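Local coordinates for cerato-platanin-like protein (Moniliophthora perniciosa, PDB 3SUK) that is a secreted fungal protein of the cerato-platanin family whose precise function is not established, though its fold is the double-psi beta barrel of that family, at residues V4-N10 with N88-Q94; T11-A15 with F38-F44; T43-I47 with A95-E99; I67-F71 with L108-Q114; I78-A82 with S121-L125. One frame throughout, in Å; residues are numbered along the deposited sequence. Where two conformers were deposited one is given.

Interaction 1: V4-N10 with N88-Q94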
# COMPACT_ATOMS: atom_id res chain seq x y z
N VAL A 4 -10.19 7.92 -3.74
CA VAL A 4 -9.25 8.27 -2.69
C VAL A 4 -7.96 8.73 -3.37
O VAL A 4 -7.70 8.36 -4.47
CB VAL A 4 -9.00 7.12 -1.67
CG1 VAL A 4 -10.30 6.52 -1.23
CG2 VAL A 4 -8.12 6.07 -2.20
N GLN A 5 -7.20 9.57 -2.69
CA GLN A 5 -5.94 10.03 -3.35
C GLN A 5 -4.83 8.98 -3.17
O GLN A 5 -4.82 8.21 -2.25
CB GLN A 5 -5.48 11.40 -2.84
CG GLN A 5 -6.41 12.62 -3.12
CD GLN A 5 -5.57 13.85 -3.17
OE1 GLN A 5 -4.94 14.20 -2.18
NE2 GLN A 5 -5.42 14.44 -4.38
N LEU A 6 -3.97 8.92 -4.18
CA LEU A 6 -2.83 8.02 -4.18
C LEU A 6 -1.60 8.76 -4.68
O LEU A 6 -1.67 9.39 -5.68
CB LEU A 6 -3.13 6.76 -5.00
CG LEU A 6 -2.01 5.70 -4.96
CD1 LEU A 6 -2.60 4.32 -5.01
CD2 LEU A 6 -1.03 5.87 -6.08
N ARG A 7 -0.48 8.58 -3.98
CA ARG A 7 0.81 9.13 -4.36
C ARG A 7 1.84 8.04 -4.02
O ARG A 7 1.48 6.98 -3.56
CB ARG A 7 1.14 10.43 -3.61
CG ARG A 7 1.12 10.23 -2.13
CD ARG A 7 0.97 11.53 -1.27
NE ARG A 7 -0.31 12.23 -1.35
CZ ARG A 7 -1.55 11.75 -1.13
NH1 ARG A 7 -1.90 10.44 -0.84
NH2 ARG A 7 -2.51 12.64 -1.26
N PHE A 8 3.09 8.30 -4.33
CA PHE A 8 4.13 7.33 -4.05
C PHE A 8 5.13 7.85 -3.06
O PHE A 8 5.28 9.03 -2.84
CB PHE A 8 4.80 6.80 -5.34
CG PHE A 8 5.73 7.78 -6.01
CD1 PHE A 8 7.05 7.89 -5.63
CD2 PHE A 8 5.27 8.57 -7.01
CE1 PHE A 8 7.87 8.76 -6.22
CE2 PHE A 8 6.12 9.43 -7.63
CZ PHE A 8 7.42 9.54 -7.22
N ASP A 9 5.74 6.90 -2.40
CA ASP A 9 6.77 7.16 -1.39
C ASP A 9 7.81 6.06 -1.57
O ASP A 9 7.52 4.92 -1.35
CB ASP A 9 6.13 7.09 -0.00
CG ASP A 9 7.11 7.37 1.15
OD1 ASP A 9 8.27 7.27 0.96
OD2 ASP A 9 6.64 7.67 2.24
N ASN A 10 9.03 6.48 -1.95
CA ASN A 10 10.12 5.57 -2.26
C ASN A 10 10.64 4.77 -1.06
O ASN A 10 11.35 3.86 -1.23
CB ASN A 10 11.28 6.31 -2.93
CG ASN A 10 10.92 6.88 -4.29
OD1 ASN A 10 11.04 8.06 -4.50
ND2 ASN A 10 10.46 6.04 -5.18
N ASN A 88 -3.53 11.03 4.08
CA ASN A 88 -4.65 11.20 3.15
C ASN A 88 -4.65 10.16 2.02
O ASN A 88 -3.94 10.32 1.08
CB ASN A 88 -4.54 12.64 2.57
CG ASN A 88 -5.53 12.96 1.53
OD1 ASN A 88 -6.59 12.46 1.50
ND2 ASN A 88 -5.18 13.92 0.72
N GLY A 89 -5.51 9.17 2.10
CA GLY A 89 -5.49 8.06 1.15
C GLY A 89 -4.23 7.18 1.22
O GLY A 89 -3.81 6.84 2.28
N PHE A 90 -3.67 6.88 0.06
CA PHE A 90 -2.54 5.94 -0.00
C PHE A 90 -1.22 6.61 -0.38
O PHE A 90 -1.17 7.41 -1.27
CB PHE A 90 -2.77 4.84 -1.07
CG PHE A 90 -3.91 3.90 -0.79
CD1 PHE A 90 -3.73 2.85 0.07
CD2 PHE A 90 -5.12 4.00 -1.47
CE1 PHE A 90 -4.74 1.99 0.31
CE2 PHE A 90 -6.14 3.13 -1.22
CZ PHE A 90 -5.91 2.10 -0.33
N ASN A 91 -0.17 6.22 0.31
CA ASN A 91 1.18 6.46 -0.15
C ASN A 91 1.85 5.10 -0.42
O ASN A 91 2.14 4.39 0.46
CB ASN A 91 2.03 7.19 0.90
CG ASN A 91 1.38 8.41 1.50
OD1 ASN A 91 0.57 9.08 0.93
ND2 ASN A 91 1.76 8.68 2.71
N VAL A 92 2.10 4.83 -1.69
CA VAL A 92 2.54 3.50 -2.11
C VAL A 92 3.94 3.47 -2.72
O VAL A 92 4.47 4.45 -3.06
CB VAL A 92 1.51 2.82 -3.10
CG1 VAL A 92 0.10 2.83 -2.44
CG2 VAL A 92 1.53 3.48 -4.49
N ALA A 93 4.49 2.28 -2.86
CA ALA A 93 5.80 2.17 -3.51
C ALA A 93 5.65 2.73 -4.93
O ALA A 93 4.66 2.55 -5.57
CB ALA A 93 6.25 0.71 -3.55
N GLN A 94 6.68 3.39 -5.41
CA GLN A 94 6.62 3.91 -6.75
C GLN A 94 6.33 2.74 -7.71
O GLN A 94 5.57 2.89 -8.64
CB GLN A 94 7.96 4.57 -7.14
CG GLN A 94 7.88 5.24 -8.51
CD GLN A 94 9.25 5.70 -8.98
OE1 GLN A 94 9.98 6.27 -8.24
NE2 GLN A 94 9.53 5.48 -10.26
O HOH W 1 -8.00 10.56 -0.11
O HOH W 2 4.23 7.21 3.73
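Over one face of the Phe8 ring lies the aliphatic part of Gln94, its CG 4.1 Å from the ring centroid in a CH-pi contact displaced toward the rim, while OD1 of Asn10 sits at the ring's edge. The second flat group, the guanidinium of Arg7, has Phe90 O near its plane at one edge; Asn88 O and Asn91 OD1 approach it obliquely. Its NH1 makes three weak, bent hydrogen bonds to these oxygens, the shortest to Asn88 O at 2.8 Å. With Arg7 CG between its backbone N and carbonyl carbon (chi1 58°), CG and CD run beside Asn91 OD1; the bend at chi3 (68°) then turns the guanidinium toward Asn88 O and Phe90 O.

Between strands 4-8 and 90-92 runs a parallel ladder. Gln5 O receives Phe90 N at 2.9 Å, Phe90 O receives Arg7 N, Arg7 O receives Val92 N, and Val92 O receives Asp9 N. Arg7 and Asn91 lie on one face of this sheet; on the other, Leu6 CD2 packs on Val92 CG2 at 3.8 Å, where Met97 of helix 94-101 packs on Leu6, Phe8 and Val92. Beyond the strands, Asn10 ND2 donates to Gln94 OE1 at 3.1 Å. One water joins Gln5 N to Asn88 OD1, and another joins Asp9 OD2 to Asn91 ND2; OD1 of that aspartate bonds Thr11.

Phe90 O therefore serves the ladder and the guanidinium together, and three weak bonds to neutral oxygens probably help fasten Arg7 of strand 4-8 to the loop at Asn88 and to strand 90-92.

Interaction 2: T11-A15 with F38-F44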
# COMPACT_ATOMS: atom_id res chain seq x y z
N THR A 11 10.25 5.13 0.15
CA THR A 11 10.57 4.35 1.36
C THR A 11 10.13 2.91 1.07
O THR A 11 10.87 2.00 1.29
CB THR A 11 9.70 4.92 2.55
OG1 THR A 11 10.19 6.20 2.91
CG2 THR A 11 9.78 4.02 3.72
N TYR A 12 8.96 2.72 0.49
CA TYR A 12 8.40 1.37 0.27
C TYR A 12 8.97 0.57 -0.89
O TYR A 12 8.68 -0.56 -1.02
CB TYR A 12 6.86 1.45 0.19
CG TYR A 12 6.25 2.24 1.34
CD1 TYR A 12 6.47 1.88 2.67
CD2 TYR A 12 5.49 3.36 1.11
CE1 TYR A 12 5.93 2.62 3.71
CE2 TYR A 12 4.99 4.10 2.14
CZ TYR A 12 5.21 3.75 3.43
OH TYR A 12 4.69 4.49 4.46
N ASP A 13 9.75 1.24 -1.73
CA ASP A 13 10.35 0.61 -2.92
C ASP A 13 11.49 -0.30 -2.57
O ASP A 13 11.91 -1.08 -3.36
CB ASP A 13 10.79 1.65 -3.94
CG ASP A 13 9.64 2.15 -4.73
OD1 ASP A 13 9.14 1.37 -5.53
OD2 ASP A 13 9.24 3.25 -4.49
N ASN A 14 11.96 -0.16 -1.35
CA ASN A 14 13.15 -0.87 -0.90
C ASN A 14 12.77 -2.13 -0.09
O ASN A 14 12.34 -2.05 1.02
CB ASN A 14 14.06 0.14 -0.12
CG ASN A 14 14.52 1.39 -1.01
OD1 ASN A 14 15.36 1.26 -1.88
ND2 ASN A 14 13.95 2.55 -0.76
N ALA A 15 13.02 -3.30 -0.68
CA ALA A 15 12.63 -4.61 -0.12
C ALA A 15 13.20 -4.88 1.26
O ALA A 15 12.61 -5.56 2.05
CB ALA A 15 13.04 -5.76 -1.04
N PHE A 38 9.82 -5.25 4.29
CA PHE A 38 8.86 -4.82 3.29
C PHE A 38 8.79 -5.90 2.20
O PHE A 38 7.72 -6.28 1.78
CB PHE A 38 9.27 -3.49 2.65
CG PHE A 38 9.22 -2.30 3.57
CD1 PHE A 38 8.58 -2.36 4.79
CD2 PHE A 38 9.78 -1.13 3.17
CE1 PHE A 38 8.54 -1.26 5.57
CE2 PHE A 38 9.75 -0.05 3.94
CZ PHE A 38 9.14 -0.10 5.16
N GLY A 39 9.93 -6.43 1.79
CA GLY A 39 9.99 -7.40 0.72
C GLY A 39 9.32 -8.74 1.05
O GLY A 39 8.94 -9.46 0.19
N SER A 40 9.21 -9.07 2.31
CA SER A 40 8.49 -10.24 2.76
C SER A 40 6.94 -10.19 2.69
O SER A 40 6.29 -11.19 2.78
CB SER A 40 8.95 -10.65 4.17
OG SER A 40 8.42 -9.83 5.17
N VAL A 41 6.38 -8.99 2.60
CA VAL A 41 4.96 -8.91 2.45
C VAL A 41 4.62 -9.61 1.11
O VAL A 41 5.24 -9.35 0.14
CB VAL A 41 4.52 -7.44 2.43
CG1 VAL A 41 3.02 -7.39 2.28
CG2 VAL A 41 4.97 -6.74 3.76
N PRO A 42 3.61 -10.47 1.08
CA PRO A 42 3.42 -11.32 -0.09
C PRO A 42 3.13 -10.59 -1.39
O PRO A 42 3.36 -11.11 -2.44
CB PRO A 42 2.26 -12.25 0.32
CG PRO A 42 2.33 -12.30 1.77
CD PRO A 42 2.75 -10.92 2.18
N THR A 43 2.60 -9.38 -1.31
CA THR A 43 2.25 -8.62 -2.50
C THR A 43 3.37 -7.66 -2.93
O THR A 43 3.21 -6.91 -3.83
CB THR A 43 0.96 -7.82 -2.23
OG1 THR A 43 1.18 -7.03 -1.08
CG2 THR A 43 -0.21 -8.76 -1.92
N PHE A 44 4.51 -7.68 -2.26
CA PHE A 44 5.53 -6.68 -2.52
C PHE A 44 5.86 -6.71 -4.02
O PHE A 44 6.03 -7.75 -4.58
CB PHE A 44 6.82 -6.99 -1.74
CG PHE A 44 7.92 -5.97 -1.99
CD1 PHE A 44 7.99 -4.85 -1.23
CD2 PHE A 44 8.85 -6.16 -2.99
CE1 PHE A 44 8.97 -3.91 -1.44
CE2 PHE A 44 9.83 -5.22 -3.19
CZ PHE A 44 9.87 -4.10 -2.41
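Phe38 pushes its CE2 corner against Tyr12 CD1 at 4.0 Å, and ring packing of this sort is the main kind of contact between the turn Thr11-Ala15 and the loop Phe38-Phe44. The two rings are oblique, with planes at 55° and centroids 5.8 Å apart. Phe44 receives Ala15 at its outer end: Ala15 CB is 3.8 Å from Phe44 CZ. The ring gets there because CG stands opposite the backbone N (chi1 179°), which carries it out from the end of the type I turn Val41-Phe44. Gly39 CA, from its own loop, lies over one face toward the rim.

Carbonyl oxygens close to ring carbons form a second group. Thr11 O lies at the edge of the Phe38 ring, 3.5 Å from Phe38 CE2, and Asn14 O comes obliquely to CD2 of the same ring. Tyr12 O stands 3.4 Å from Phe44 CE1, again obliquely, whereas Asp13 O lies near the plane of that ring at its edge.

One conventional hydrogen bond joins the segments: Gly39 N donates to Ala15 O at 2.8 Å, in the carbonyl plane and on a lone pair. Here the missing side chain matters, since a CB on Gly39 would run into Ala15 CB.

The polar ends of the turn look elsewhere. Tyr12 OH bonds Asp84, and the Asp13 carboxylate takes Gln94 N and Ala95 N at the start of helix 94-101. Chemically, then, two loops without regular sheet pairing are joined mainly by rings, whose weakly positive C-H edges probably suit Thr11 O and Asp13 O, with a single backbone bond fixing where they meet.

Interaction 3: T43-I47 with A95-E99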
# COMPACT_ATOMS: atom_id res chain seq x y z
N THR A 43 2.60 -9.38 -1.31
CA THR A 43 2.25 -8.62 -2.50
C THR A 43 3.37 -7.66 -2.93
O THR A 43 3.21 -6.91 -3.83
CB THR A 43 0.96 -7.82 -2.23
OG1 THR A 43 1.18 -7.03 -1.08
CG2 THR A 43 -0.21 -8.76 -1.92
N PHE A 44 4.51 -7.68 -2.26
CA PHE A 44 5.53 -6.68 -2.52
C PHE A 44 5.86 -6.71 -4.02
O PHE A 44 6.03 -7.75 -4.58
CB PHE A 44 6.82 -6.99 -1.74
CG PHE A 44 7.92 -5.97 -1.99
CD1 PHE A 44 7.99 -4.85 -1.23
CD2 PHE A 44 8.85 -6.16 -2.99
CE1 PHE A 44 8.97 -3.91 -1.44
CE2 PHE A 44 9.83 -5.22 -3.19
CZ PHE A 44 9.87 -4.10 -2.41
N PRO A 45 5.96 -5.55 -4.67
CA PRO A 45 6.07 -4.20 -4.09
C PRO A 45 4.72 -3.50 -3.97
O PRO A 45 4.70 -2.32 -3.85
CB PRO A 45 6.91 -3.48 -5.14
CG PRO A 45 6.43 -4.05 -6.42
CD PRO A 45 6.20 -5.54 -6.11
N HIS A 46 3.63 -4.26 -4.00
CA HIS A 46 2.32 -3.66 -3.80
C HIS A 46 2.09 -3.49 -2.30
O HIS A 46 1.39 -4.23 -1.67
CB HIS A 46 1.20 -4.53 -4.38
CG HIS A 46 1.32 -4.79 -5.85
ND1 HIS A 46 0.50 -5.67 -6.51
CD2 HIS A 46 2.16 -4.30 -6.77
CE1 HIS A 46 0.85 -5.71 -7.78
NE2 HIS A 46 1.85 -4.89 -7.97
N ILE A 47 2.74 -2.47 -1.75
CA ILE A 47 2.63 -2.14 -0.34
C ILE A 47 2.60 -0.63 -0.18
O ILE A 47 3.03 0.08 -1.06
CB ILE A 47 3.78 -2.71 0.51
CG1 ILE A 47 5.12 -2.19 -0.00
CG2 ILE A 47 3.76 -4.25 0.56
CD1 ILE A 47 6.26 -2.29 0.98
N ALA A 95 6.91 1.59 -7.49
CA ALA A 95 6.74 0.50 -8.41
C ALA A 95 5.25 0.11 -8.54
O ALA A 95 4.78 -0.18 -9.64
CB ALA A 95 7.56 -0.67 -7.99
N ALA A 96 4.54 0.16 -7.43
CA ALA A 96 3.13 -0.10 -7.42
C ALA A 96 2.33 0.95 -8.17
O ALA A 96 1.46 0.60 -8.90
CB ALA A 96 2.61 -0.21 -6.00
N MET A 97 2.63 2.22 -7.98
CA MET A 97 1.99 3.28 -8.71
C MET A 97 2.33 3.17 -10.20
O MET A 97 1.50 3.44 -11.02
CB MET A 97 2.33 4.66 -8.16
CG MET A 97 1.51 5.73 -8.78
SD MET A 97 1.80 7.34 -7.99
CE MET A 97 0.68 8.41 -8.88
N ASP A 98 3.56 2.77 -10.51
CA ASP A 98 3.88 2.59 -11.91
C ASP A 98 3.05 1.47 -12.55
O ASP A 98 2.60 1.62 -13.65
CB ASP A 98 5.38 2.36 -12.09
CG ASP A 98 6.17 3.66 -12.17
OD1 ASP A 98 5.71 4.60 -12.78
OD2 ASP A 98 7.28 3.69 -11.60
N GLU A 99 2.83 0.40 -11.85
CA GLU A 99 2.02 -0.70 -12.37
C GLU A 99 0.56 -0.24 -12.58
O GLU A 99 -0.06 -0.56 -13.55
CB GLU A 99 2.10 -1.91 -11.46
CG GLU A 99 3.43 -2.63 -11.53
CD GLU A 99 3.50 -3.72 -10.50
OE1 GLU A 99 2.66 -4.62 -10.58
OE2 GLU A 99 4.44 -3.71 -9.67
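His46 and Glu99 approach at about a right angle, the imidazole presenting its NE2 corner to the carboxylate. The bond from His46 NE2 to Glu99 OE1 is short, 2.7 Å, and fairly straight at 162°. Its acceptor lies in the imidazole plane, yet the histidine meets OE1 from well above the carboxylate plane; the two flat groups are turned 50° from each other. Glu99 delivers its acid by an extended chain beyond CG (chi2 174°), reaching outward from the helix to the histidine. The other imidazole nitrogen, ND1, makes a weak hydrogen bond with Asn79 O, which helps to fix the ring's rotation; an alanine in place of His46 would probably leave the Glu99 carboxylate without this mate and Asn79 O without its weak partner.

Pro45, which follows a cis peptide bond, crosses Glu99 at about a right angle. Pro45 CG touches Ala95 CB at 3.9 Å and lies 3.8 Å from Glu99 OE2, while Pro45 O rests 3.7 Å from Ala96 CB. The small alanines probably let the loop come close to the helix; the nearest CA atoms, those of His46 and Ala96, are 5.1 Å apart.

Within the loop, His46 is the centre of an inverse gamma turn, and Thr43 OG1 donates to His46 O at 2.9 Å. That turn leads into strand 47-50. His46 also pairs through its backbone with Val81 of strand 74-83, and Ile78 of that strand packs on both His46 and Ala96, so helix 94-101 lies against the loop and this strand together.

Interaction 4: I67-F71 with L108-Q114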
# COMPACT_ATOMS: atom_id res chain seq x y z
N ILE A 67 -7.05 -1.80 -5.71
CA ILE A 67 -6.94 -0.40 -6.12
C ILE A 67 -6.98 -0.36 -7.63
O ILE A 67 -6.28 -1.05 -8.27
CB ILE A 67 -5.64 0.26 -5.60
CG1 ILE A 67 -5.55 0.18 -4.05
CG2 ILE A 67 -5.57 1.73 -6.00
CD1 ILE A 67 -4.28 0.61 -3.50
N SER A 68 -7.85 0.48 -8.17
CA SER A 68 -8.13 0.62 -9.60
C SER A 68 -7.93 2.05 -10.10
O SER A 68 -8.21 2.98 -9.42
CB SER A 68 -9.57 0.24 -9.90
OG SER A 68 -9.77 -1.08 -9.52
N PHE A 69 -7.38 2.17 -11.29
CA PHE A 69 -7.17 3.46 -11.96
C PHE A 69 -7.31 3.29 -13.46
O PHE A 69 -6.74 2.42 -14.02
CB PHE A 69 -5.79 4.02 -11.62
CG PHE A 69 -5.54 5.43 -12.11
CD1 PHE A 69 -6.28 6.50 -11.68
CD2 PHE A 69 -4.49 5.67 -12.94
CE1 PHE A 69 -6.01 7.78 -12.14
CE2 PHE A 69 -4.21 6.94 -13.35
CZ PHE A 69 -4.99 7.97 -12.96
N THR A 70 -8.03 4.24 -14.07
CA THR A 70 -8.21 4.28 -15.51
C THR A 70 -7.32 5.37 -16.11
O THR A 70 -7.40 6.47 -15.71
CB THR A 70 -9.69 4.55 -15.86
OG1 THR A 70 -10.50 3.56 -15.25
CG2 THR A 70 -9.85 4.51 -17.38
N PHE A 71 -6.43 4.96 -16.98
CA PHE A 71 -5.49 5.86 -17.63
C PHE A 71 -5.30 5.49 -19.13
O PHE A 71 -5.10 4.38 -19.46
CB PHE A 71 -4.15 5.83 -16.88
CG PHE A 71 -3.12 6.79 -17.40
CD1 PHE A 71 -3.24 8.14 -17.23
CD2 PHE A 71 -2.03 6.31 -18.02
CE1 PHE A 71 -2.23 8.98 -17.70
CE2 PHE A 71 -1.06 7.14 -18.50
CZ PHE A 71 -1.17 8.47 -18.31
N LEU A 108 2.73 11.51 -13.26
CA LEU A 108 1.49 11.93 -12.58
C LEU A 108 1.59 12.56 -11.18
O LEU A 108 0.97 13.50 -10.86
CB LEU A 108 0.50 10.77 -12.62
CG LEU A 108 0.05 10.48 -14.05
CD1 LEU A 108 -0.67 9.16 -14.06
CD2 LEU A 108 -0.84 11.58 -14.62
N GLY A 109 2.43 11.97 -10.38
CA GLY A 109 2.65 12.37 -9.00
C GLY A 109 1.59 12.02 -7.98
O GLY A 109 1.85 11.23 -7.11
N THR A 110 0.40 12.60 -8.12
CA THR A 110 -0.79 12.32 -7.31
C THR A 110 -2.01 12.04 -8.20
O THR A 110 -2.27 12.78 -9.10
CB THR A 110 -1.06 13.49 -6.40
OG1 THR A 110 0.10 13.74 -5.62
CG2 THR A 110 -2.17 13.20 -5.45
N ILE A 111 -2.74 10.98 -7.92
CA ILE A 111 -3.91 10.58 -8.68
C ILE A 111 -5.09 10.25 -7.77
O ILE A 111 -4.94 10.09 -6.57
CB ILE A 111 -3.61 9.40 -9.62
CG1 ILE A 111 -3.32 8.15 -8.77
CG2 ILE A 111 -2.53 9.78 -10.65
CD1 ILE A 111 -3.06 6.90 -9.54
N ASP A 112 -6.28 10.20 -8.34
CA ASP A 112 -7.46 9.74 -7.64
C ASP A 112 -7.74 8.30 -8.09
O ASP A 112 -7.82 8.05 -9.23
CB ASP A 112 -8.66 10.62 -7.99
CG ASP A 112 -8.56 11.94 -7.39
OD1 ASP A 112 -7.98 12.06 -6.36
OD2 ASP A 112 -9.08 12.87 -7.98
N VAL A 113 -7.87 7.41 -7.13
CA VAL A 113 -8.11 6.01 -7.45
C VAL A 113 -9.40 5.52 -6.83
O VAL A 113 -9.96 6.17 -6.03
CB VAL A 113 -6.95 5.10 -7.00
CG1 VAL A 113 -5.66 5.54 -7.69
CG2 VAL A 113 -6.77 5.08 -5.44
N GLN A 114 -9.88 4.40 -7.32
CA GLN A 114 -10.94 3.68 -6.67
C GLN A 114 -10.31 2.57 -5.81
O GLN A 114 -9.39 1.93 -6.21
CB GLN A 114 -11.92 3.10 -7.70
CG GLN A 114 -12.77 4.14 -8.37
CD GLN A 114 -13.75 4.79 -7.44
OE1 GLN A 114 -14.43 4.15 -6.70
NE2 GLN A 114 -13.81 6.10 -7.49
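Strands 64-71 and 110-118 are neighbours in the closed sheet of the double-psi beta barrel, and at Ser68 and Gln114 they form an antiparallel hydrogen-bonded pair. Ser68 N donates to Gln114 O at 2.9 Å in a nearly straight bond; Gln114 N returns to Ser68 O at 3.0 Å. Past this pair the strands splay: the N-to-C directions of the short strand segments differ by 125°, far from a straight antiparallel run, and side chains take over from backbone bonds.

Phe69 carries the widening part. Ile111 CD1 sits squarely over its face, 3.7 Å from the centroid and only 5° off the normal, a textbook CH-pi contact. The isoleucine achieves this by placing CG1 between its own backbone N and carbonyl carbon (chi1 67°), which swings CD1 over the ring, while Ile111 CG2 touches Phe69 CZ at 3.8 Å. At the ring's edge, Asp112 O lies 3.3 Å from Phe69 CD1. A valine in place of Phe69 would probably leave Ile111 CD1 without the ring face it packs on and open a gap between the diverging strands.

Farther out, Leu108 CD1 lies over a face of Phe71, 4.0 Å from Phe71 CE1, the side chains coming from opposite directions. At the closed end Ile67 CG2 meets Val113 CG2 at 3.6 Å. Leu100 of helix 94-101 covers both Ile67 and Phe69.

Backbone pairing limited, within these segments, to Ser68 and Gln114 and followed by side-chain packing is consistent with the curled, closed sheet of a double-psi beta barrel, the fold of this family.

Interaction 5: I78-A82 with S121-L125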
# COMPACT_ATOMS: atom_id res chain seq x y z
N ILE A 78 -4.52 -3.43 -8.95
CA ILE A 78 -3.59 -4.21 -8.16
C ILE A 78 -4.19 -4.45 -6.79
O ILE A 78 -5.04 -3.73 -6.35
CB ILE A 78 -2.20 -3.53 -8.00
CG1 ILE A 78 -2.35 -2.20 -7.26
CG2 ILE A 78 -1.53 -3.36 -9.34
CD1 ILE A 78 -1.02 -1.55 -6.86
N ASN A 79 -3.70 -5.51 -6.16
CA ASN A 79 -3.95 -5.77 -4.78
C ASN A 79 -2.74 -5.37 -3.92
O ASN A 79 -1.63 -5.65 -4.24
CB ASN A 79 -4.27 -7.25 -4.57
CG ASN A 79 -5.51 -7.72 -5.36
OD1 ASN A 79 -6.41 -6.99 -5.60
ND2 ASN A 79 -5.44 -8.92 -5.81
N LEU A 80 -3.03 -4.65 -2.86
CA LEU A 80 -2.01 -3.95 -2.10
C LEU A 80 -2.24 -4.09 -0.61
O LEU A 80 -3.33 -4.01 -0.16
CB LEU A 80 -2.03 -2.47 -2.51
CG LEU A 80 -0.96 -1.62 -1.79
CD1 LEU A 80 -0.24 -0.69 -2.77
CD2 LEU A 80 -1.60 -0.76 -0.67
N VAL A 81 -1.16 -4.26 0.15
CA VAL A 81 -1.26 -4.35 1.61
C VAL A 81 -0.85 -3.04 2.24
O VAL A 81 0.17 -2.54 1.97
CB VAL A 81 -0.35 -5.50 2.19
CG1 VAL A 81 -0.40 -5.53 3.74
CG2 VAL A 81 -0.83 -6.87 1.61
N ALA A 82 -1.68 -2.57 3.14
CA ALA A 82 -1.39 -1.38 3.91
C ALA A 82 -0.65 -1.72 5.19
O ALA A 82 -1.08 -2.52 5.93
CB ALA A 82 -2.68 -0.59 4.16
N SER A 121 -6.81 -12.59 2.83
CA SER A 121 -6.24 -13.72 2.09
C SER A 121 -5.92 -13.41 0.64
O SER A 121 -5.03 -13.99 0.10
CB SER A 121 -7.17 -14.95 2.20
OG SER A 121 -8.39 -14.68 1.62
N VAL A 122 -6.61 -12.45 0.05
CA VAL A 122 -6.33 -12.05 -1.34
C VAL A 122 -4.88 -11.57 -1.50
O VAL A 122 -4.26 -11.78 -2.48
CB VAL A 122 -7.34 -10.99 -1.88
CG1 VAL A 122 -6.95 -10.51 -3.34
CG2 VAL A 122 -8.76 -11.55 -1.87
N CYS A 123 -4.35 -10.96 -0.45
CA CYS A 123 -2.99 -10.48 -0.40
C CYS A 123 -2.04 -11.45 0.30
O CYS A 123 -0.95 -11.11 0.53
CB CYS A 123 -2.94 -9.20 0.40
SG CYS A 123 -3.58 -7.71 -0.50
N GLY A 124 -2.51 -12.63 0.65
CA GLY A 124 -1.70 -13.62 1.31
C GLY A 124 -1.60 -13.44 2.83
O GLY A 124 -0.72 -13.97 3.45
N LEU A 125 -2.52 -12.68 3.41
CA LEU A 125 -2.53 -12.43 4.87
C LEU A 125 -3.68 -13.15 5.61
O LEU A 125 -4.49 -13.73 4.96
CB LEU A 125 -2.59 -10.91 5.15
CG LEU A 125 -1.24 -10.25 5.37
CD1 LEU A 125 -0.54 -10.17 4.07
CD2 LEU A 125 -1.43 -8.84 5.93
OXT LEU A 125 -3.75 -13.12 6.84
O HOH W 3 -3.13 -10.64 -4.92
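Val81 and Cys123 make a tight carbon-carbon touch where the C-terminal segment meets strand 74-83 of the double-psi beta barrel: Val81 CG2 lies 3.4 Å from Cys123 CB, closer than usual for two carbons, and 3.6 Å from Cys123 SG. The valine's other methyl, Val81 CG1, reaches Leu125 CD2 tip to tip at 4.1 Å. With CG1 opposite the backbone N (chi1 177°), CG2 meets Cys123 and also Leu125 CD1, and CG1 meets Leu125 CD2. Leu80, whose CB points away, contributes its carbonyl oxygen, Leu80 O lying 3.7 Å from Cys123 SG.

Asn79 faces Val122 at the other side of the contact. Their side chains cross at about a right angle, with Asn79 ND2 3.3 Å from Val122 CG1, a polar nitrogen set against a methyl group. Asn79 OD1 bonds Thr66 on the adjoining strand, which probably fixes the amide's turn.

The next shell probably helps hold the tail. Cys123 is disulfide-bonded to Cys64 at the beginning of strand 64-71, a covalent tie just beside the Val81 contact. Thr43 packs on both Val81 and Cys123, and the terminal carboxylate of Leu125 forms a salt bridge with Arg34. Gly124, with positive phi, carries the chain out of the 3-10 turn, closed by Gly124 N bonding to Ser121 O.

Direct polar bonding between the two segments is absent, and a water supplies the link instead: it accepts from Asn79 ND2 at 3.0 Å and donates to Val122 O at 2.9 Å.

Overall arrangement
Interactions 1 and 4 are strand pairings in one curled sheet; interaction 2 joins loop to loop, interaction 3 a loop to a helix, and interaction 5 the C-terminal segment to a strand of that sheet. Interactions 1 and 4 join through strands 4-8 and 110-118, where Leu6 N meets Ile111 O at 2.8 Å, and interactions 4 and 5 through Ile67 N and Ile78 O at 2.9 Å. Interaction 3 lies between: Met97 packs on Leu6 and Ile111, and His46 O faces Val81 N. Interactions 2 and 3 share Thr43 and Phe44, and Asp13 reaches Gln94 and Ala95, linking the turn of interaction 2 to the helix start. Interactions 2 and 4 are farthest apart, centres about 20 Å, and do not touch.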